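Local coordinates for protein alpha-l-arabinofuranosidase (Gibberella zeae, PDB 2W5O) that probably hydrolyses alpha-L-arabinofuranosidic linkages in arabinose-containing polysaccharides such as arabinan, releasing sugar from the chain end, at residues A177-K182 and D200-D205; Y206-G211 and Y227-G232; M212-K217 and S275-W280. All coordinates share one frame; numbering follows the deposited sequence.

Contact 1: A177-K182 and D200-D205. With AHR (alpha-L-arabinofuranose), chain B.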
loop_
_atom_site.group_PDB
_atom_site.type_symbol
_atom_site.label_atom_id
_atom_site.label_comp_id
_atom_site.label_asym_id
_atom_site.label_seq_id
_atom_site.Cartn_x
_atom_site.Cartn_y
_atom_site.Cartn_z
ATOM N N ALA A 177 -11.083 -18.967 13.456
ATOM C CA ALA A 177 -11.637 -20.320 13.294
ATOM C C ALA A 177 -12.050 -20.655 11.867
ATOM O O ALA A 177 -12.374 -21.811 11.588
ATOM C CB ALA A 177 -12.825 -20.585 14.277
ATOM N N THR A 178 -12.039 -19.668 10.961
ATOM C CA THR A 178 -12.590 -19.838 9.603
ATOM C C THR A 178 -11.619 -19.444 8.515
ATOM O O THR A 178 -11.598 -20.041 7.435
ATOM C CB THR A 178 -13.837 -18.916 9.390
ATOM O OG1 THR A 178 -14.583 -18.847 10.597
ATOM C CG2 THR A 178 -14.770 -19.448 8.282
ATOM N N HIS A 179 -10.850 -18.395 8.757
ATOM C CA HIS A 179 -9.834 -17.993 7.782
ATOM C C HIS A 179 -8.519 -17.568 8.389
ATOM O O HIS A 179 -8.460 -16.653 9.223
ATOM C CB HIS A 179 -10.328 -16.846 6.908
ATOM C CG HIS A 179 -11.700 -17.060 6.356
ATOM N ND1 HIS A 179 -11.943 -17.751 5.185
ATOM C CD2 HIS A 179 -12.907 -16.690 6.836
ATOM C CE1 HIS A 179 -13.247 -17.762 4.953
ATOM N NE2 HIS A 179 -13.850 -17.125 5.940
ATOM N N SER A 180 -7.464 -18.194 7.885
ATOM C CA SER A 180 -6.130 -17.904 8.337
ATOM C C SER A 180 -5.857 -16.405 8.196
ATOM O O SER A 180 -5.385 -15.776 9.129
ATOM C CB SER A 180 -5.149 -18.745 7.542
ATOM O OG SER A 180 -3.816 -18.257 7.732
ATOM N N GLN A 181 -6.237 -15.833 7.053
ATOM C CA GLN A 181 -6.374 -14.375 6.881
ATOM C C GLN A 181 -7.490 -14.068 5.874
ATOM O O GLN A 181 -7.761 -14.868 4.970
ATOM C CB GLN A 181 -5.040 -13.731 6.434
ATOM C CG GLN A 181 -5.062 -12.214 6.361
ATOM C CD GLN A 181 -3.646 -11.722 6.123
ATOM O OE1 GLN A 181 -2.855 -11.595 7.066
ATOM N NE2 GLN A 181 -3.295 -11.485 4.858
ATOM N N LYS A 182 -8.171 -12.928 6.011
ATOM C CA LYS A 182 -9.115 -12.550 4.982
ATOM C C LYS A 182 -9.012 -11.027 4.853
ATOM O O LYS A 182 -8.312 -10.382 5.642
ATOM C CB LYS A 182 -10.546 -12.940 5.401
ATOM C CG LYS A 182 -11.010 -12.138 6.607
ATOM C CD LYS A 182 -12.440 -12.567 6.981
ATOM C CE LYS A 182 -12.916 -11.893 8.261
ATOM N NZ LYS A 182 -14.283 -12.463 8.529
ATOM N N ASP A 200 -14.302 -8.099 2.309
ATOM C CA ASP A 200 -14.042 -7.800 0.884
ATOM C C ASP A 200 -13.616 -8.999 0.043
ATOM O O ASP A 200 -13.835 -9.001 -1.165
ATOM C CB ASP A 200 -12.924 -6.765 0.754
ATOM C CG ASP A 200 -13.299 -5.508 1.387
ATOM O OD1 ASP A 200 -14.481 -5.147 1.208
ATOM O OD2 ASP A 200 -12.492 -4.923 2.109
ATOM N N THR A 201 -12.939 -9.972 0.656
ATOM C CA THR A 201 -12.401 -11.109 -0.071
ATOM C C THR A 201 -11.997 -12.171 0.925
ATOM O O THR A 201 -11.199 -11.952 1.873
ATOM C CB THR A 201 -11.190 -10.716 -0.976
ATOM O OG1 THR A 201 -11.657 -10.243 -2.248
ATOM C CG2 THR A 201 -10.244 -11.904 -1.172
ATOM N N LYS A 202 -12.552 -13.351 0.723
ATOM C CA LYS A 202 -12.189 -14.442 1.614
ATOM C C LYS A 202 -12.335 -15.752 0.873
ATOM O O LYS A 202 -13.114 -15.858 -0.090
ATOM C CB LYS A 202 -13.077 -14.419 2.844
ATOM C CG LYS A 202 -14.481 -14.943 2.597
ATOM C CD LYS A 202 -15.392 -14.405 3.657
ATOM C CE LYS A 202 -16.785 -14.969 3.456
ATOM N NZ LYS A 202 -17.719 -14.400 4.458
ATOM N N TYR A 203 -11.556 -16.740 1.247
ATOM C CA TYR A 203 -11.645 -18.009 0.572
ATOM C C TYR A 203 -11.936 -19.112 1.604
ATOM O O TYR A 203 -11.546 -19.008 2.799
ATOM C CB TYR A 203 -10.369 -18.283 -0.208
ATOM C CG TYR A 203 -10.204 -17.358 -1.385
ATOM C CD1 TYR A 203 -10.876 -17.597 -2.586
ATOM C CD2 TYR A 203 -9.414 -16.217 -1.283
ATOM C CE1 TYR A 203 -10.750 -16.720 -3.659
ATOM C CE2 TYR A 203 -9.283 -15.324 -2.355
ATOM C CZ TYR A 203 -9.939 -15.587 -3.528
ATOM O OH TYR A 203 -9.788 -14.734 -4.571
ATOM N N ALA A 204 -12.590 -20.178 1.142
ATOM C CA ALA A 204 -13.214 -21.140 2.069
ATOM C C ALA A 204 -12.212 -22.100 2.705
ATOM O O ALA A 204 -12.448 -22.558 3.812
ATOM C CB ALA A 204 -14.339 -21.928 1.383
ATOM N N ASP A 205 -11.144 -22.445 1.983
ATOM C CA ASP A 205 -10.056 -23.233 2.570
ATOM C C ASP A 205 -9.387 -22.374 3.658
ATOM O O ASP A 205 -8.892 -21.279 3.364
ATOM C CB ASP A 205 -9.005 -23.613 1.531
ATOM C CG ASP A 205 -7.920 -24.515 2.121
ATOM O OD1 ASP A 205 -7.090 -24.009 2.939
ATOM O OD2 ASP A 205 -7.904 -25.738 1.783
HETATM O O5 AHR B . 3.574 -9.837 7.713
HETATM C C5 AHR B . 2.243 -9.477 7.379
HETATM C C4 AHR B . 1.861 -10.410 6.270
HETATM O O4 AHR B . 2.413 -9.869 5.059
HETATM C C3 AHR B . 0.352 -10.416 6.087
HETATM O O3 AHR B . -0.214 -11.441 6.883
HETATM C C2 AHR B . 0.201 -10.624 4.578
HETATM O O2 AHR B . -1.009 -9.943 4.200
HETATM C C1 AHR B . 1.511 -10.063 3.959
HETATM O O1 AHR B . 2.281 -10.717 2.915
HETATM O O HOH W 1 -13.554 -21.968 6.112
HETATM O O HOH W 2 -8.895 -18.523 4.415
HETATM O O HOH W 3 -16.515 -16.765 5.993
HETATM O O HOH W 4 -9.669 -16.309 3.239
#
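The imidazole of His179 meets the 200-205 segment with one of its faces and with its edge. At the edge, near the ring plane, ND1 gives a short but bent hydrogen bond to Tyr203 O, 2.7 Å long with only 126° at the hydrogen, so it counts as weak. Over the face lies the aliphatic part of Lys202: CB makes a CH-pi contact 4.2 Å from the ring centroid, and the chain then runs extended past the rim, bringing CD to 3.9 Å from His179 NE2. The ring reaches this place because CG stands beside the backbone N (chi1 -48°). Closer to the strands, Lys182 CB packs against Lys202 CB at 3.9 Å.

Water completes the join. One molecule donates to both Thr178 O and Ala204 O. Another links Gln181 O to Tyr203 N, accepting from the latter at 2.8 Å. A third sits in the imidazole plane at NE2 and also takes a weak bond from Lys202 NZ.

Further along the loop Gln181 turns away from the 200-205 segment and spends its amide on the arabinofuranose: OE1 accepts from sugar O3 at 2.7 Å, while NE2 donates to sugar O2 at 2.8 Å. A second bond from NE2, to Pro210 O, fixes which way round the amide lies. At the strand end, Asp200 and Thr201 both face Leu183 in a classic beta bulge.

The two lysine ammonium groups are 5.7 Å apart from NZ to NZ, yet both form salt bridges with Asp199, and Lys182 with Asp175 as well. These acids probably offset the like charges, so the loop bearing the sugar-binding amide is held by a mixture of ion pairs, water bridges and one weak, bent imidazole bond.

Contact 2: Y206-G211 and Y227-G232. With AHR (alpha-L-arabinofuranose), chain B.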
loop_
_atom_site.group_PDB
_atom_site.type_symbol
_atom_site.label_atom_id
_atom_site.label_comp_id
_atom_site.label_asym_id
_atom_site.label_seq_id
_atom_site.Cartn_x
_atom_site.Cartn_y
_atom_site.Cartn_z
ATOM N N TYR A 206 -9.400 -22.880 4.894
ATOM C CA TYR A 206 -8.901 -22.163 6.063
ATOM C C TYR A 206 -7.516 -21.599 5.829
ATOM O O TYR A 206 -7.226 -20.497 6.246
ATOM C CB TYR A 206 -8.894 -23.064 7.301
ATOM C CG TYR A 206 -8.298 -22.354 8.486
ATOM C CD1 TYR A 206 -9.094 -21.641 9.367
ATOM C CD2 TYR A 206 -6.929 -22.329 8.664
ATOM C CE1 TYR A 206 -8.541 -20.957 10.474
ATOM C CE2 TYR A 206 -6.360 -21.652 9.748
ATOM C CZ TYR A 206 -7.171 -20.970 10.640
ATOM O OH TYR A 206 -6.621 -20.307 11.697
ATOM N N TYR A 207 -6.657 -22.351 5.141
ATOM C CA TYR A 207 -5.247 -21.961 4.972
ATOM C C TYR A 207 -4.977 -20.871 3.936
ATOM O O TYR A 207 -3.869 -20.361 3.825
ATOM C CB TYR A 207 -4.331 -23.202 4.762
ATOM C CG TYR A 207 -4.445 -24.127 5.942
ATOM C CD1 TYR A 207 -3.738 -23.886 7.100
ATOM C CD2 TYR A 207 -5.327 -25.182 5.930
ATOM C CE1 TYR A 207 -3.893 -24.688 8.195
ATOM C CE2 TYR A 207 -5.472 -25.998 7.031
ATOM C CZ TYR A 207 -4.758 -25.754 8.140
ATOM O OH TYR A 207 -4.915 -26.594 9.215
ATOM N N ALA A 208 -5.993 -20.495 3.176
ATOM C CA ALA A 208 -5.827 -19.396 2.241
ATOM C C ALA A 208 -5.584 -18.055 2.988
ATOM O O ALA A 208 -6.197 -17.807 4.024
ATOM C CB ALA A 208 -7.040 -19.289 1.375
ATOM N N ARG A 209 -4.679 -17.240 2.447
ATOM C CA ARG A 209 -4.342 -15.928 2.998
ATOM C C ARG A 209 -4.281 -14.844 1.890
ATOM O O ARG A 209 -3.215 -14.376 1.485
ATOM C CB ARG A 209 -3.011 -16.006 3.754
ATOM C CG ARG A 209 -3.037 -17.001 4.915
ATOM C CD ARG A 209 -1.648 -17.146 5.571
ATOM N NE ARG A 209 -1.088 -15.871 5.998
ATOM C CZ ARG A 209 -1.367 -15.300 7.166
ATOM N NH1 ARG A 209 -2.215 -15.897 7.994
ATOM N NH2 ARG A 209 -0.825 -14.130 7.508
ATOM N N PRO A 210 -5.444 -14.454 1.384
ATOM C CA PRO A 210 -5.524 -13.227 0.654
ATOM C C PRO A 210 -5.052 -12.110 1.592
ATOM O O PRO A 210 -5.347 -12.115 2.793
ATOM C CB PRO A 210 -7.022 -13.063 0.376
ATOM C CG PRO A 210 -7.692 -13.812 1.467
ATOM C CD PRO A 210 -6.762 -14.986 1.754
ATOM N N GLY A 211 -4.299 -11.179 1.014
ATOM C CA GLY A 211 -3.700 -10.050 1.732
ATOM C C GLY A 211 -3.334 -8.873 0.858
ATOM O O GLY A 211 -3.215 -8.986 -0.371
ATOM N N TYR A 227 -4.825 -7.622 -4.804
ATOM C CA TYR A 227 -4.378 -8.239 -3.548
ATOM C C TYR A 227 -3.525 -9.467 -3.887
ATOM O O TYR A 227 -3.508 -9.917 -5.048
ATOM C CB TYR A 227 -5.580 -8.619 -2.673
ATOM C CG TYR A 227 -6.576 -9.560 -3.342
ATOM C CD1 TYR A 227 -6.486 -10.950 -3.179
ATOM C CD2 TYR A 227 -7.605 -9.060 -4.171
ATOM C CE1 TYR A 227 -7.399 -11.834 -3.826
ATOM C CE2 TYR A 227 -8.503 -9.929 -4.808
ATOM C CZ TYR A 227 -8.404 -11.303 -4.622
ATOM O OH TYR A 227 -9.317 -12.133 -5.234
ATOM N N GLU A 228 -2.775 -9.978 -2.922
ATOM C CA GLU A 228 -2.042 -11.217 -3.183
ATOM C C GLU A 228 -2.937 -12.339 -2.673
ATOM O O GLU A 228 -3.525 -12.215 -1.615
ATOM C CB GLU A 228 -0.679 -11.234 -2.466
ATOM C CG GLU A 228 -0.770 -11.216 -0.955
ATOM C CD GLU A 228 0.612 -11.200 -0.235
ATOM O OE1 GLU A 228 1.673 -11.063 -0.890
ATOM O OE2 GLU A 228 0.617 -11.317 1.016
ATOM N N TYR A 229 -3.048 -13.427 -3.413
ATOM C CA TYR A 229 -3.899 -14.523 -2.992
ATOM C C TYR A 229 -2.999 -15.622 -2.421
ATOM O O TYR A 229 -2.579 -16.547 -3.152
ATOM C CB TYR A 229 -4.651 -15.033 -4.215
ATOM C CG TYR A 229 -5.608 -16.197 -4.016
ATOM C CD1 TYR A 229 -5.695 -16.884 -2.813
ATOM C CD2 TYR A 229 -6.402 -16.632 -5.075
ATOM C CE1 TYR A 229 -6.566 -17.969 -2.657
ATOM C CE2 TYR A 229 -7.276 -17.692 -4.931
ATOM C CZ TYR A 229 -7.341 -18.363 -3.719
ATOM O OH TYR A 229 -8.204 -19.414 -3.568
ATOM N N GLY A 230 -2.673 -15.511 -1.127
ATOM C CA GLY A 230 -1.870 -16.555 -0.436
ATOM C C GLY A 230 -2.639 -17.869 -0.520
ATOM O O GLY A 230 -3.821 -17.918 -0.144
ATOM N N GLY A 231 -2.021 -18.902 -1.093
ATOM C CA GLY A 231 -2.700 -20.185 -1.216
ATOM C C GLY A 231 -3.486 -20.291 -2.511
ATOM O O GLY A 231 -4.277 -21.227 -2.650
ATOM N N GLY A 232 -3.283 -19.353 -3.455
ATOM C CA GLY A 232 -3.916 -19.427 -4.791
ATOM C C GLY A 232 -3.427 -20.665 -5.575
ATOM O O GLY A 232 -2.348 -21.192 -5.336
HETATM O O5 AHR B . 3.574 -9.837 7.713
HETATM C C5 AHR B . 2.243 -9.477 7.379
HETATM C C4 AHR B . 1.861 -10.410 6.270
HETATM O O4 AHR B . 2.413 -9.869 5.059
HETATM C C3 AHR B . 0.352 -10.416 6.087
HETATM O O3 AHR B . -0.214 -11.441 6.883
HETATM C C2 AHR B . 0.201 -10.624 4.578
HETATM O O2 AHR B . -1.009 -9.943 4.200
HETATM C C1 AHR B . 1.511 -10.063 3.959
HETATM O O1 AHR B . 2.281 -10.717 2.915
HETATM O O HOH W 5 -1.202 -12.798 2.617
#
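The open end of the beta hairpin 209-217/223-230 forms one wall of the arabinofuranose site, where Arg209 and Gly211 pair with Gly230 and Glu228. Both are antiparallel hydrogen-bonded pairs: Arg209 N donates to Gly230 O at 2.8 Å, and Glu228 N to Gly211 O at 2.8 Å, each with its return bond. Between them is the non-hydrogen-bonded pair Pro210 and Tyr229, where Pro210 CA comes within 3.2 Å of Glu228 O in a CA-H...O contact.

Arg209 and Glu228 rise from the same face, towards the sugar. Glu228 leaves the strand with CG between its backbone N and carbonyl carbon (chi1 64°) and then extends, so OE2 accepts from sugar O1 at 2.6 Å. Arg209, bent at chi3, brings NH2 to sugar O3 for a weak bond; NH1 donates to Ser180 OG and NH2 also to Gln173 OE1. Lacking a side chain, Gly211 lets sugar O2 settle 3.7 Å from its CA. A water donates to both Arg209 O and Glu228 OE2.

With OE2 also 3.3 Å from sugar C1, the carboxylate lies beside the anomeric centre, consistent with a place close to where the glycosidic bond is cut.

Contact 3: M212-K217 and S275-W280. With AHR (alpha-L-arabinofuranose), chain B.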
loop_
_atom_site.group_PDB
_atom_site.type_symbol
_atom_site.label_atom_id
_atom_site.label_comp_id
_atom_site.label_asym_id
_atom_site.label_seq_id
_atom_site.Cartn_x
_atom_site.Cartn_y
_atom_site.Cartn_z
HETATM N N MSE A 212 -3.132 -7.741 1.532
HETATM C CA MSE A 212 -2.438 -6.577 0.974
HETATM C C MSE A 212 -3.281 -5.852 -0.064
HETATM O O MSE A 212 -2.932 -5.821 -1.238
HETATM C CB MSE A 212 -1.051 -6.969 0.455
HETATM C CG MSE A 212 -0.289 -7.781 1.521
HETATM SE SE MSE A 212 1.635 -7.999 1.284
HETATM C CE MSE A 212 2.030 -6.120 1.663
ATOM N N PRO A 213 -4.418 -5.303 0.372
ATOM C CA PRO A 213 -5.373 -4.684 -0.533
ATOM C C PRO A 213 -4.954 -3.303 -0.963
ATOM O O PRO A 213 -4.602 -2.420 -0.166
ATOM C CB PRO A 213 -6.669 -4.625 0.290
ATOM C CG PRO A 213 -6.195 -4.433 1.670
ATOM C CD PRO A 213 -4.865 -5.216 1.774
ATOM N N THR A 214 -4.969 -3.113 -2.268
ATOM C CA THR A 214 -4.971 -1.761 -2.741
ATOM C C THR A 214 -6.015 -1.631 -3.834
ATOM O O THR A 214 -6.422 -2.627 -4.433
ATOM C CB THR A 214 -3.619 -1.327 -3.306
ATOM O OG1 THR A 214 -3.264 -2.187 -4.418
ATOM C CG2 THR A 214 -2.547 -1.383 -2.236
ATOM N N VAL A 215 -6.412 -0.391 -4.104
ATOM C CA VAL A 215 -7.589 -0.122 -4.927
ATOM C C VAL A 215 -7.352 1.087 -5.828
ATOM O O VAL A 215 -6.645 2.017 -5.449
ATOM C CB VAL A 215 -8.798 0.175 -4.019
ATOM C CG1 VAL A 215 -10.087 0.274 -4.837
ATOM C CG2 VAL A 215 -8.928 -0.874 -2.896
ATOM N N ALA A 216 -7.925 1.065 -7.027
ATOM C CA ALA A 216 -7.901 2.236 -7.916
ATOM C C ALA A 216 -9.197 2.383 -8.695
ATOM O O ALA A 216 -9.868 1.377 -9.047
ATOM C CB ALA A 216 -6.683 2.185 -8.891
ATOM N N LYS A 217 -9.547 3.642 -8.961
ATOM C CA LYS A 217 -10.761 3.989 -9.669
ATOM C C LYS A 217 -10.515 4.025 -11.165
ATOM O O LYS A 217 -9.538 4.655 -11.632
ATOM C CB LYS A 217 -11.258 5.364 -9.251
ATOM C CG LYS A 217 -12.694 5.590 -9.714
ATOM C CD LYS A 217 -13.296 6.883 -9.211
ATOM C CE LYS A 217 -14.808 6.754 -9.482
ATOM N NZ LYS A 217 -15.509 8.058 -9.509
ATOM N N SER A 275 2.799 -9.105 -2.455
ATOM C CA SER A 275 2.658 -7.693 -2.116
ATOM C C SER A 275 2.460 -6.696 -3.290
ATOM O O SER A 275 3.306 -5.848 -3.585
ATOM C CB SER A 275 3.838 -7.307 -1.234
ATOM O OG SER A 275 5.046 -7.433 -1.984
ATOM N N PRO A 276 1.306 -6.756 -3.940
ATOM C CA PRO A 276 1.117 -5.889 -5.090
ATOM C C PRO A 276 0.621 -4.498 -4.704
ATOM O O PRO A 276 0.206 -4.255 -3.554
ATOM C CB PRO A 276 0.011 -6.602 -5.877
ATOM C CG PRO A 276 -0.801 -7.292 -4.800
ATOM C CD PRO A 276 0.176 -7.672 -3.705
ATOM N N TYR A 277 0.635 -3.597 -5.673
ATOM C CA TYR A 277 0.204 -2.214 -5.474
ATOM C C TYR A 277 -0.330 -1.690 -6.818
ATOM O O TYR A 277 0.340 -1.790 -7.825
ATOM C CB TYR A 277 1.379 -1.334 -5.008
ATOM C CG TYR A 277 0.929 -0.014 -4.394
ATOM C CD1 TYR A 277 0.861 0.160 -3.022
ATOM C CD2 TYR A 277 0.501 1.008 -5.194
ATOM C CE1 TYR A 277 0.420 1.334 -2.482
ATOM C CE2 TYR A 277 0.073 2.180 -4.683
ATOM C CZ TYR A 277 0.022 2.346 -3.337
ATOM O OH TYR A 277 -0.431 3.548 -2.879
ATOM N N VAL A 278 -1.542 -1.142 -6.842
ATOM C CA VAL A 278 -2.106 -0.733 -8.093
ATOM C C VAL A 278 -2.411 0.758 -8.126
ATOM O O VAL A 278 -2.744 1.356 -7.089
ATOM C CB VAL A 278 -3.411 -1.486 -8.397
ATOM C CG1 VAL A 278 -4.529 -1.141 -7.361
ATOM C CG2 VAL A 278 -3.868 -1.136 -9.788
ATOM N N VAL A 279 -2.255 1.359 -9.298
ATOM C CA VAL A 279 -2.799 2.705 -9.521
ATOM C C VAL A 279 -3.424 2.756 -10.914
ATOM O O VAL A 279 -3.195 1.866 -11.735
ATOM C CB VAL A 279 -1.723 3.814 -9.442
ATOM C CG1 VAL A 279 -1.108 3.925 -7.994
ATOM C CG2 VAL A 279 -0.619 3.573 -10.502
ATOM N N TRP A 280 -4.216 3.791 -11.173
ATOM C CA TRP A 280 -4.712 4.030 -12.531
ATOM C C TRP A 280 -4.322 5.454 -12.882
ATOM O O TRP A 280 -4.362 6.317 -12.021
ATOM C CB TRP A 280 -6.235 3.863 -12.604
ATOM C CG TRP A 280 -6.786 4.255 -13.949
ATOM C CD1 TRP A 280 -6.859 3.472 -15.075
ATOM C CD2 TRP A 280 -7.302 5.533 -14.307
ATOM N NE1 TRP A 280 -7.384 4.191 -16.115
ATOM C CE2 TRP A 280 -7.670 5.462 -15.670
ATOM C CE3 TRP A 280 -7.477 6.740 -13.613
ATOM C CZ2 TRP A 280 -8.231 6.544 -16.347
ATOM C CZ3 TRP A 280 -8.033 7.822 -14.296
ATOM C CH2 TRP A 280 -8.419 7.700 -15.644
HETATM O O5 AHR B . 3.574 -9.837 7.713
HETATM C C5 AHR B . 2.243 -9.477 7.379
HETATM C C4 AHR B . 1.861 -10.410 6.270
HETATM O O4 AHR B . 2.413 -9.869 5.059
HETATM C C3 AHR B . 0.352 -10.416 6.087
HETATM O O3 AHR B . -0.214 -11.441 6.883
HETATM C C2 AHR B . 0.201 -10.624 4.578
HETATM O O2 AHR B . -1.009 -9.943 4.200
HETATM C C1 AHR B . 1.511 -10.063 3.959
HETATM O O1 AHR B . 2.281 -10.717 2.915
HETATM O O HOH W 6 -2.562 -4.603 -3.762
HETATM O O HOH W 7 -4.387 3.330 -6.128
#
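Thr214 OG1 is gripped from two sides: Val278 N donates to it across 3.2 Å, at 142° on the hydrogen, and a water lies 2.6 Å away. The same water lies within bonding reach of Met212 O at 2.8 Å and, for a weaker bond, of Pro276 O; it has more acceptors near it than protons to give, so these bonds probably share. Further along, a second water donates to Val215 O and to Val278 O, bridging two carbonyls that could not bond to each other.

The torsion of Thr214 divides its work. With OG1 between the backbone N and the carbonyl carbon (chi1 60°), the hydroxyl faces Val278, and CG2 is left to meet Tyr277. That methyl lies 4.3 Å from the centre of the tyrosine ring, an off-centre CH-pi contact between side chains that cross at about a right angle. Val278, in contrast, slides past Thr214 in the opposite direction, its CG1 3.4 Å from OG1. Next comes Ala216, whose CB packs on Trp280 CB; Lys217 O then approaches the indole obliquely.

At the sugar end, Met212 is a selenomethionine in this crystal. Its SE touches Ser275 CB at 3.4 Å and sits 3.2 Å from O1 of the arabinofuranose, so it lines that site. Ser275 itself turns its hydroxyl to Thr324 N.

The short strands 212-217 and 277-280 run parallel, only 7° apart, with axes 5.8 Å from each other. Each is the edge strand that opens a four-stranded antiparallel sheet, and their contact lies near the centre of the chain. Such parallel first strands, joined by side chains and water, are what is expected of neighbouring blades around the axis of a six-bladed beta-propeller.

How the contacts relate
Going from the N terminus, contact 1 comes first: it brings residues 200-205, at the end of strand 198-201, back to the loop before strand 182-188, all within one blade. It closes before contact 2 opens, and the chain then passes straight into residues 206-211. Contact 2 ties the two ends of the next blade's first hairpin together. Contact 3 begins on the same strand, 209-217, and crosses contact 2, because 227-232 falls between its segments; it reaches the first strand of the following blade. Tyr203 to Tyr227 joins contacts 1 and 2, Glu228 to Ser275 joins contacts 2 and 3, and all three meet the arabinofuranose.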